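Local coordinates for protein endo alpha-1,4 polygalactosaminidase (PDB 6OJ1) that cleaves alpha-1,4-linked galactosamine polymers from within, as a fungal glycoside hydrolase of family GH114 that disrupts microbial biofilms, at residues Gly185-Gly190 with Val204-Ala209; Thr216-Pro221 with Ala259-Val264; Met200-Asn205 with Pro226-Glu231. One frame throughout, in Å; residues are numbered along the deposited sequence.

Contact 1: residues Gly185-Gly190 with Val204-Ala209; sequences GLKNAG and VNEQCA. With K (potassium ion), chain H.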
loop_
_atom_site.group_PDB
_atom_site.type_symbol
_atom_site.label_atom_id
_atom_site.label_comp_id
_atom_site.label_asym_id
_atom_site.label_seq_id
_atom_site.Cartn_x
_atom_site.Cartn_y
_atom_site.Cartn_z
ATOM N N GLY A 185 0.914 -4.873 -5.230
ATOM C CA GLY A 185 0.127 -3.881 -5.934
ATOM C C GLY A 185 0.818 -2.533 -5.941
ATOM O O GLY A 185 1.807 -2.321 -5.242
ATOM N N LEU A 186 0.261 -1.620 -6.742
ATOM C CA LEU A 186 0.789 -0.269 -6.893
ATOM C C LEU A 186 0.088 0.683 -5.925
ATOM O O LEU A 186 -1.135 0.823 -5.969
ATOM C CB LEU A 186 0.610 0.220 -8.332
ATOM C CG LEU A 186 1.166 1.620 -8.580
ATOM C CD1 LEU A 186 2.711 1.595 -8.443
ATOM C CD2 LEU A 186 0.745 2.141 -9.951
ATOM N N LYS A 187 0.864 1.351 -5.075
ATOM C CA LYS A 187 0.340 2.356 -4.152
ATOM C C LYS A 187 0.327 3.702 -4.871
ATOM O O LYS A 187 1.390 4.262 -5.161
ATOM C CB LYS A 187 1.206 2.429 -2.900
ATOM C CG LYS A 187 0.776 3.478 -1.870
ATOM C CD LYS A 187 -0.606 3.170 -1.292
ATOM C CE LYS A 187 -0.923 4.049 -0.070
ATOM N NZ LYS A 187 -0.004 3.804 1.080
ATOM N N ASN A 188 -0.871 4.228 -5.140
ATOM C CA ASN A 188 -1.055 5.537 -5.813
ATOM C C ASN A 188 -0.217 5.550 -7.089
ATOM O O ASN A 188 -0.338 4.615 -7.886
ATOM C CB ASN A 188 -0.750 6.656 -4.826
ATOM C CG ASN A 188 -1.712 6.675 -3.668
ATOM O OD1 ASN A 188 -2.928 6.561 -3.865
ATOM N ND2 ASN A 188 -1.190 6.825 -2.461
ATOM N N ALA A 189 0.605 6.577 -7.324
ATOM C CA ALA A 189 1.545 6.605 -8.454
ATOM C C ALA A 189 0.834 6.391 -9.785
ATOM O O ALA A 189 1.309 5.651 -10.653
ATOM C CB ALA A 189 2.657 5.564 -8.259
ATOM N N GLY A 190 -0.308 7.067 -9.963
ATOM C CA GLY A 190 -1.131 6.839 -11.141
ATOM C C GLY A 190 -0.415 7.048 -12.469
ATOM O O GLY A 190 -0.756 6.405 -13.468
ATOM N N VAL A 204 -3.572 0.126 -4.590
ATOM C CA VAL A 204 -4.033 0.773 -3.363
ATOM C C VAL A 204 -4.069 2.264 -3.660
ATOM O O VAL A 204 -3.037 2.856 -4.008
ATOM C CB VAL A 204 -3.129 0.471 -2.154
ATOM C CG1 VAL A 204 -3.565 1.332 -0.961
ATOM C CG2 VAL A 204 -3.194 -1.015 -1.763
ATOM N N ASN A 205 -5.257 2.869 -3.561
ATOM C CA ASN A 205 -5.420 4.285 -3.848
ATOM C C ASN A 205 -5.897 5.035 -2.619
ATOM O O ASN A 205 -6.800 4.576 -1.908
ATOM C CB ASN A 205 -6.415 4.531 -4.967
ATOM C CG ASN A 205 -6.721 5.996 -5.122
ATOM O OD1 ASN A 205 -7.675 6.498 -4.545
ATOM N ND2 ASN A 205 -5.856 6.711 -5.837
ATOM N N GLU A 206 -5.315 6.208 -2.393
ATOM C CA GLU A 206 -5.828 7.151 -1.405
ATOM C C GLU A 206 -6.447 8.352 -2.108
ATOM O O GLU A 206 -5.787 9.011 -2.916
ATOM C CB GLU A 206 -4.718 7.613 -0.470
ATOM C CG GLU A 206 -4.206 6.517 0.443
ATOM C CD GLU A 206 -2.924 6.919 1.112
ATOM O OE1 GLU A 206 -1.949 7.224 0.388
ATOM O OE2 GLU A 206 -2.892 6.944 2.360
ATOM N N GLN A 207 -7.711 8.635 -1.796
ATOM C CA GLN A 207 -8.328 9.940 -2.028
ATOM C C GLN A 207 -8.529 10.300 -3.493
ATOM O O GLN A 207 -8.622 11.490 -3.814
ATOM C CB GLN A 207 -7.510 11.050 -1.362
ATOM C CG GLN A 207 -7.411 10.904 0.151
ATOM C CD GLN A 207 -6.303 11.749 0.725
ATOM O OE1 GLN A 207 -5.140 11.349 0.726
ATOM N NE2 GLN A 207 -6.654 12.925 1.211
ATOM N N CYS A 208 -8.634 9.335 -4.408
ATOM C CA CYS A 208 -8.899 9.733 -5.790
ATOM C C CYS A 208 -10.226 10.471 -5.918
ATOM O O CYS A 208 -10.377 11.328 -6.797
ATOM C CB CYS A 208 -8.880 8.520 -6.722
ATOM S SG CYS A 208 -10.215 7.310 -6.480
ATOM N N ALA A 209 -11.192 10.167 -5.045
ATOM C CA ALA A 209 -12.485 10.843 -5.123
ATOM C C ALA A 209 -12.351 12.312 -4.757
ATOM O O ALA A 209 -12.987 13.176 -5.372
ATOM C CB ALA A 209 -13.497 10.147 -4.211
HETATM K K K H . 0.182 8.717 2.223
HETATM O O HOH W 1 -0.654 5.623 3.211
HETATM O O HOH W 2 -1.868 9.291 3.957
HETATM O O HOH W 3 1.970 6.838 3.736
HETATM O O HOH W 4 1.721 10.255 0.529
HETATM O O HOH W 5 1.681 7.234 0.475
#
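N188 grips E206 twice, at the backbone N and at the carboxylate of E206. The amide OD1 of N188 accepts the backbone N of E206 at 2.8 Å, in the carbonyl plane on a lone pair, and the bond is nearly straight at 169°. From the same amide, ND2 donates to E206 OE1 at 3.0 Å, meeting the anti lone pair. The two side chains cross at about a right angle, yet their flat ends lie almost coplanar, 13° apart. Asparagine suits the place because its short amide offers acceptor and donor together, and the pair of bonds fixes its rotation.

K187 has CG anti to the backbone N (chi1 178°), and bends further along the chain. Its CD presses tightly on V204 CG1, at 3.5 Å. NZ forms its salt bridge with D148; E206 OE2 stays 4.5 Å from K187 NZ, and a water links the two. E206 OE1 also binds a potassium ion at 3.2 Å, with five waters as its other ligands, while OE2 bonds Y232 OH.

Backbone bonds of the parallel pairing, V204 N to L186 O and N188 N to V204 O, flank K187. They join strands 183-187 and 202-206 of a beta-alpha-beta unit. L186 packs on I193 and V196 of the helix 193-196 that connects the two strands, N188 and N205 touch Y217 of helix 214-217, and strand 227-231 lies along the far edge of 202-206.

Contact 2: residues Thr216-Pro221 with Ala259-Val264; sequences TYAVFP and ANFSTV. With NAG (2-acetamido-2-deoxy-beta-D-glucopyranose), chain F.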
loop_
_atom_site.group_PDB
_atom_site.type_symbol
_atom_site.label_atom_id
_atom_site.label_comp_id
_atom_site.label_asym_id
_atom_site.label_seq_id
_atom_site.Cartn_x
_atom_site.Cartn_y
_atom_site.Cartn_z
ATOM N N THR A 216 -8.281 7.548 -13.391
ATOM C CA THR A 216 -6.931 7.056 -13.633
ATOM C C THR A 216 -6.776 5.637 -13.108
ATOM O O THR A 216 -6.190 4.774 -13.774
ATOM C CB THR A 216 -5.911 7.996 -12.988
ATOM O OG1 THR A 216 -5.969 9.274 -13.638
ATOM C CG2 THR A 216 -4.492 7.436 -13.119
ATOM N N TYR A 217 -7.324 5.370 -11.926
ATOM C CA TYR A 217 -7.148 4.085 -11.267
ATOM C C TYR A 217 -8.179 3.048 -11.696
ATOM O O TYR A 217 -7.978 1.855 -11.433
ATOM C CB TYR A 217 -7.168 4.299 -9.752
ATOM C CG TYR A 217 -6.014 5.178 -9.332
ATOM C CD1 TYR A 217 -4.772 4.623 -9.043
ATOM C CD2 TYR A 217 -6.143 6.569 -9.289
ATOM C CE1 TYR A 217 -3.701 5.412 -8.675
ATOM C CE2 TYR A 217 -5.062 7.377 -8.932
ATOM C CZ TYR A 217 -3.846 6.783 -8.629
ATOM O OH TYR A 217 -2.763 7.552 -8.281
ATOM N N ALA A 218 -9.247 3.469 -12.382
ATOM C CA ALA A 218 -10.283 2.549 -12.835
ATOM C C ALA A 218 -9.788 1.558 -13.879
ATOM O O ALA A 218 -10.496 0.585 -14.159
ATOM C CB ALA A 218 -11.472 3.335 -13.392
ATOM N N VAL A 219 -8.603 1.772 -14.459
ATOM C CA VAL A 219 -8.048 0.800 -15.396
ATOM C C VAL A 219 -7.733 -0.531 -14.712
ATOM O O VAL A 219 -7.690 -1.574 -15.373
ATOM C CB VAL A 219 -6.795 1.389 -16.099
ATOM C CG1 VAL A 219 -5.687 1.704 -15.099
ATOM C CG2 VAL A 219 -6.284 0.448 -17.170
ATOM N N PHE A 220 -7.546 -0.536 -13.386
ATOM C CA PHE A 220 -7.294 -1.807 -12.706
ATOM C C PHE A 220 -8.505 -2.723 -12.796
ATOM O O PHE A 220 -8.371 -3.845 -13.316
ATOM C CB PHE A 220 -6.833 -1.557 -11.265
ATOM C CG PHE A 220 -5.375 -1.198 -11.147
ATOM C CD1 PHE A 220 -4.960 0.121 -11.287
ATOM C CD2 PHE A 220 -4.418 -2.187 -10.928
ATOM C CE1 PHE A 220 -3.622 0.459 -11.191
ATOM C CE2 PHE A 220 -3.065 -1.857 -10.821
ATOM C CZ PHE A 220 -2.666 -0.538 -10.952
ATOM N N PRO A 221 -9.703 -2.330 -12.337
ATOM C CA PRO A 221 -10.851 -3.240 -12.491
ATOM C C PRO A 221 -11.237 -3.486 -13.935
ATOM O O PRO A 221 -11.759 -4.563 -14.244
ATOM C CB PRO A 221 -11.972 -2.539 -11.701
ATOM C CG PRO A 221 -11.536 -1.132 -11.563
ATOM C CD PRO A 221 -10.053 -1.165 -11.498
ATOM N N ALA A 259 -18.673 1.191 -8.072
ATOM C CA ALA A 259 -19.125 -0.159 -7.752
ATOM C C ALA A 259 -18.016 -1.193 -7.924
ATOM O O ALA A 259 -18.131 -2.304 -7.394
ATOM C CB ALA A 259 -20.336 -0.529 -8.615
ATOM N N ASN A 260 -16.942 -0.854 -8.644
ATOM C CA ASN A 260 -15.817 -1.759 -8.810
ATOM C C ASN A 260 -14.653 -1.447 -7.875
ATOM O O ASN A 260 -13.709 -2.238 -7.813
ATOM C CB ASN A 260 -15.340 -1.749 -10.275
ATOM C CG ASN A 260 -16.223 -2.613 -11.182
ATOM O OD1 ASN A 260 -17.022 -3.415 -10.704
ATOM N ND2 ASN A 260 -16.076 -2.457 -12.487
ATOM N N PHE A 261 -14.701 -0.340 -7.131
ATOM C CA PHE A 261 -13.657 -0.016 -6.159
ATOM C C PHE A 261 -14.001 -0.626 -4.806
ATOM O O PHE A 261 -15.168 -0.659 -4.404
ATOM C CB PHE A 261 -13.494 1.501 -6.002
ATOM C CG PHE A 261 -12.787 2.187 -7.159
ATOM C CD1 PHE A 261 -13.154 1.944 -8.474
ATOM C CD2 PHE A 261 -11.770 3.096 -6.919
ATOM C CE1 PHE A 261 -12.505 2.588 -9.525
ATOM C CE2 PHE A 261 -11.119 3.743 -7.970
ATOM C CZ PHE A 261 -11.485 3.485 -9.264
ATOM N N SER A 262 -12.977 -1.106 -4.104
ATOM C CA SER A 262 -13.147 -1.645 -2.756
ATOM C C SER A 262 -12.854 -0.519 -1.777
ATOM O O SER A 262 -11.719 -0.320 -1.353
ATOM C CB SER A 262 -12.230 -2.838 -2.529
ATOM O OG SER A 262 -12.560 -3.878 -3.432
ATOM N N THR A 263 -13.890 0.233 -1.416
ATOM C CA THR A 263 -13.695 1.455 -0.654
ATOM C C THR A 263 -13.734 1.170 0.840
ATOM O O THR A 263 -14.580 0.405 1.317
ATOM C CB THR A 263 -14.754 2.494 -1.024
ATOM O OG1 THR A 263 -14.635 2.815 -2.421
ATOM C CG2 THR A 263 -14.571 3.762 -0.194
ATOM N N VAL A 264 -12.796 1.777 1.572
ATOM C CA VAL A 264 -12.895 1.919 3.022
ATOM C C VAL A 264 -12.849 3.400 3.372
ATOM O O VAL A 264 -12.100 4.175 2.766
ATOM C CB VAL A 264 -11.783 1.161 3.780
ATOM C CG1 VAL A 264 -12.052 -0.329 3.762
ATOM C CG2 VAL A 264 -10.393 1.493 3.202
HETATM C C1 NAG F . -16.877 -3.271 -13.366
HETATM C C2 NAG F . -17.745 -2.423 -14.325
HETATM C C3 NAG F . -18.424 -3.305 -15.383
HETATM C C4 NAG F . -17.419 -4.230 -16.056
HETATM C C5 NAG F . -16.702 -5.042 -14.987
HETATM C C6 NAG F . -15.684 -6.015 -15.543
HETATM C C7 NAG F . -18.917 -0.359 -13.677
HETATM C C8 NAG F . -20.001 0.230 -12.823
HETATM N N2 NAG F . -18.747 -1.682 -13.575
HETATM O O3 NAG F . -19.040 -2.475 -16.361
HETATM O O4 NAG F . -18.079 -5.096 -16.976
HETATM O O5 NAG F . -16.002 -4.136 -14.125
HETATM O O6 NAG F . -14.423 -5.401 -15.778
HETATM O O7 NAG F . -18.226 0.331 -14.421
#
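F261 lays the tip of its ring against the backbone of A218: CZ comes to 3.8 Å from A218 N, and CE1 to 4.1 Å from A218 CB. Its chi1 of -75° sets CG beside the backbone N, anti to the carbonyl carbon. Y217 CB adds a looser apolar touch, 4.4 Å from F261 CE2. A small alanine lets the large ring close on the main chain itself, and no hydrogen bond joins the two protein segments directly, so apolar packing carries the contact. In the TIM-barrel fold of this family, these short helices fill the connection between strands 202-206 and 227-231, and here they meet the beginning of the next strand, 261-266. F261 also rests on V227 and meets F255 edge-to-face.

A second close contact joins P221 and N260, whose CB atoms are 3.7 Å apart; P221 CG also touches F261 CE1, loosely, at 4.4 Å. The rigid proline ring offers a compact apolar surface to the start of the asparagine side chain. The loose side begins at the N260 amide, where ND2 carries a covalently linked N-acetylglucosamine. This sugar folds back far enough for its O6 to give a weak hydrogen bond to P221 O, at 3.2 Å.

Contact 3: residues Met200-Asn205 with Pro226-Glu231; sequences MQWSVN and PVFHIE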
loop_
_atom_site.group_PDB
_atom_site.type_symbol
_atom_site.label_atom_id
_atom_site.label_comp_id
_atom_site.label_asym_id
_atom_site.label_seq_id
_atom_site.Cartn_x
_atom_site.Cartn_y
_atom_site.Cartn_z
ATOM N N MET A 200 1.233 -6.080 -11.506
ATOM C CA MET A 200 0.475 -5.733 -10.307
ATOM C C MET A 200 -0.749 -6.630 -10.166
ATOM O O MET A 200 -1.367 -7.013 -11.157
ATOM C CB MET A 200 0.003 -4.269 -10.342
ATOM C CG MET A 200 1.108 -3.210 -10.429
ATOM S SD MET A 200 2.221 -3.208 -9.019
ATOM C CE MET A 200 3.607 -4.135 -9.703
ATOM N N GLN A 201 -1.115 -6.939 -8.920
ATOM C CA GLN A 201 -2.372 -7.638 -8.671
ATOM C C GLN A 201 -3.485 -6.704 -8.196
ATOM O O GLN A 201 -4.649 -7.127 -8.157
ATOM C CB GLN A 201 -2.178 -8.774 -7.646
ATOM C CG GLN A 201 -1.457 -10.027 -8.206
ATOM C CD GLN A 201 -0.050 -9.753 -8.682
ATOM O OE1 GLN A 201 0.846 -9.473 -7.886
ATOM N NE2 GLN A 201 0.163 -9.854 -9.984
ATOM N N TRP A 202 -3.161 -5.462 -7.845
ATOM C CA TRP A 202 -4.160 -4.479 -7.433
ATOM C C TRP A 202 -3.524 -3.098 -7.459
ATOM O O TRP A 202 -2.313 -2.943 -7.643
ATOM C CB TRP A 202 -4.691 -4.751 -6.018
ATOM C CG TRP A 202 -3.591 -4.792 -4.986
ATOM C CD1 TRP A 202 -2.955 -3.723 -4.404
ATOM C CD2 TRP A 202 -2.984 -5.964 -4.431
ATOM N NE1 TRP A 202 -1.996 -4.165 -3.514
ATOM C CE2 TRP A 202 -1.988 -5.535 -3.520
ATOM C CE3 TRP A 202 -3.181 -7.340 -4.618
ATOM C CZ2 TRP A 202 -1.207 -6.428 -2.786
ATOM C CZ3 TRP A 202 -2.398 -8.226 -3.891
ATOM C CH2 TRP A 202 -1.424 -7.768 -2.995
ATOM N N SER A 203 -4.365 -2.099 -7.216
ATOM C CA SER A 203 -3.978 -0.752 -6.828
ATOM C C SER A 203 -4.417 -0.514 -5.389
ATOM O O SER A 203 -5.513 -0.919 -4.998
ATOM C CB SER A 203 -4.648 0.281 -7.749
ATOM O OG SER A 203 -4.598 1.582 -7.176
ATOM N N VAL A 204 -3.572 0.126 -4.590
ATOM C CA VAL A 204 -4.033 0.773 -3.363
ATOM C C VAL A 204 -4.069 2.264 -3.660
ATOM O O VAL A 204 -3.037 2.856 -4.008
ATOM C CB VAL A 204 -3.129 0.471 -2.154
ATOM C CG1 VAL A 204 -3.565 1.332 -0.961
ATOM C CG2 VAL A 204 -3.194 -1.015 -1.763
ATOM N N ASN A 205 -5.257 2.869 -3.561
ATOM C CA ASN A 205 -5.420 4.285 -3.848
ATOM C C ASN A 205 -5.897 5.035 -2.619
ATOM O O ASN A 205 -6.800 4.576 -1.908
ATOM C CB ASN A 205 -6.415 4.531 -4.967
ATOM C CG ASN A 205 -6.721 5.996 -5.122
ATOM O OD1 ASN A 205 -7.675 6.498 -4.545
ATOM N ND2 ASN A 205 -5.856 6.711 -5.837
ATOM N N PRO A 226 -8.517 -5.389 -8.473
ATOM C CA PRO A 226 -9.238 -4.490 -7.570
ATOM C C PRO A 226 -8.464 -3.203 -7.318
ATOM O O PRO A 226 -7.248 -3.125 -7.518
ATOM C CB PRO A 226 -9.384 -5.316 -6.282
ATOM C CG PRO A 226 -8.307 -6.350 -6.346
ATOM C CD PRO A 226 -8.076 -6.631 -7.809
ATOM N N VAL A 227 -9.206 -2.171 -6.919
ATOM C CA VAL A 227 -8.625 -0.966 -6.339
ATOM C C VAL A 227 -9.018 -0.968 -4.871
ATOM O O VAL A 227 -10.207 -0.864 -4.536
ATOM C CB VAL A 227 -9.105 0.326 -7.010
ATOM C CG1 VAL A 227 -8.493 1.523 -6.266
ATOM C CG2 VAL A 227 -8.745 0.340 -8.489
ATOM N N PHE A 228 -8.027 -1.086 -4.007
ATOM C CA PHE A 228 -8.239 -0.981 -2.568
ATOM C C PHE A 228 -8.176 0.501 -2.229
ATOM O O PHE A 228 -7.101 1.108 -2.207
ATOM C CB PHE A 228 -7.220 -1.847 -1.837
ATOM C CG PHE A 228 -7.382 -3.303 -2.158
ATOM C CD1 PHE A 228 -8.598 -3.936 -1.909
ATOM C CD2 PHE A 228 -6.352 -4.036 -2.736
ATOM C CE1 PHE A 228 -8.788 -5.286 -2.219
ATOM C CE2 PHE A 228 -6.527 -5.386 -3.044
ATOM C CZ PHE A 228 -7.748 -6.010 -2.789
ATOM N N HIS A 229 -9.350 1.089 -2.001
ATOM C CA HIS A 229 -9.553 2.528 -2.096
ATOM C C HIS A 229 -9.836 3.107 -0.717
ATOM O O HIS A 229 -10.767 2.666 -0.037
ATOM C CB HIS A 229 -10.699 2.816 -3.071
ATOM C CG HIS A 229 -11.187 4.229 -3.045
ATOM N ND1 HIS A 229 -12.522 4.544 -2.908
ATOM C CD2 HIS A 229 -10.526 5.409 -3.145
ATOM C CE1 HIS A 229 -12.664 5.858 -2.917
ATOM N NE2 HIS A 229 -11.469 6.406 -3.054
ATOM N N ILE A 230 -9.048 4.109 -0.316
ATOM C CA ILE A 230 -9.186 4.762 0.989
ATOM C C ILE A 230 -9.616 6.206 0.787
ATOM O O ILE A 230 -9.062 6.909 -0.063
ATOM C CB ILE A 230 -7.862 4.732 1.782
ATOM C CG1 ILE A 230 -7.233 3.347 1.799
ATOM C CG2 ILE A 230 -8.082 5.232 3.208
ATOM C CD1 ILE A 230 -5.809 3.364 2.372
ATOM N N GLU A 231 -10.591 6.661 1.584
ATOM C CA GLU A 231 -10.881 8.084 1.702
ATOM C C GLU A 231 -10.823 8.474 3.171
ATOM O O GLU A 231 -11.086 7.654 4.057
ATOM C CB GLU A 231 -12.249 8.463 1.112
ATOM C CG GLU A 231 -12.367 8.228 -0.417
ATOM C CD GLU A 231 -11.631 9.267 -1.256
ATOM O OE1 GLU A 231 -11.488 10.422 -0.802
ATOM O OE2 GLU A 231 -11.208 8.928 -2.388
#
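W202 and F228 meet as an edge-to-face pair beside the backbone bonds of two parallel strands. The edge of F228 comes over the face of the W202 five-membered ring, with centroids 5.2 Å apart and planes at 63°. A chi1 of 57° puts W202 CG in the crowded position between the backbone N and the carbonyl carbon, and there F228 CE2 and CD2 both meet W202 CG at 3.6 Å. P226 CG packs on W202 CB. The flat indole offers a face that the edge of F228 can meet.

Four backbone hydrogen bonds run between the strands. S203 N donates to P226 O and F228 N to S203 O, the latter at 2.7 Å; N205 N then donates to F228 O, and I230 N to N205 O. S203 and N205 thus spend both N and O on this neighbour, whereas V204 turns its N and O to the other neighbour, segment 185-190.

Several buried polar atoms have partners as well. N205 OD1 accepts C208 N three residues on, an Asx motif, and lies at the edge of the H229 ring beside CD2. H229 NE2 donates to E231 OE2 at 2.6 Å, meeting the anti lone pair of that oxygen, which lies 16° out of the ring plane. The other ring nitrogen, ND1, bonds T263 OG1, so both are engaged. E231 OE2 takes a second donor, A209 N. Q201 OE1 is met by H178 NE2 and I184 N.

Strand 202-206 lies between 183-187 and 227-231 in the parallel barrel sheet. Beyond 227-231 comes strand 261-266, while F220 of helix 219-222 packs on S203 and V227.

How the contacts relate
Contacts 1 and 3 share V204 and N205, so strand 202-206 is gripped from both edges, and their centres lie about 6 Å apart. Past the shared residues they stay joined, with Q207 N 2.8 Å from I230 O. Contact 2 extends the sheet by one strand, V264 N approaching H229 O at 2.7 Å, and its helical turns return to the shared strand where Y217 CE2 lies 3.3 Å from N205 ND2. The potassium ion sits at the E206 end of contact 1, about 8 Å from the I230 side chain. This is the C-terminal end of the strands, where TIM barrels carry their active sites; the glycan marks the outer surface at contact 2.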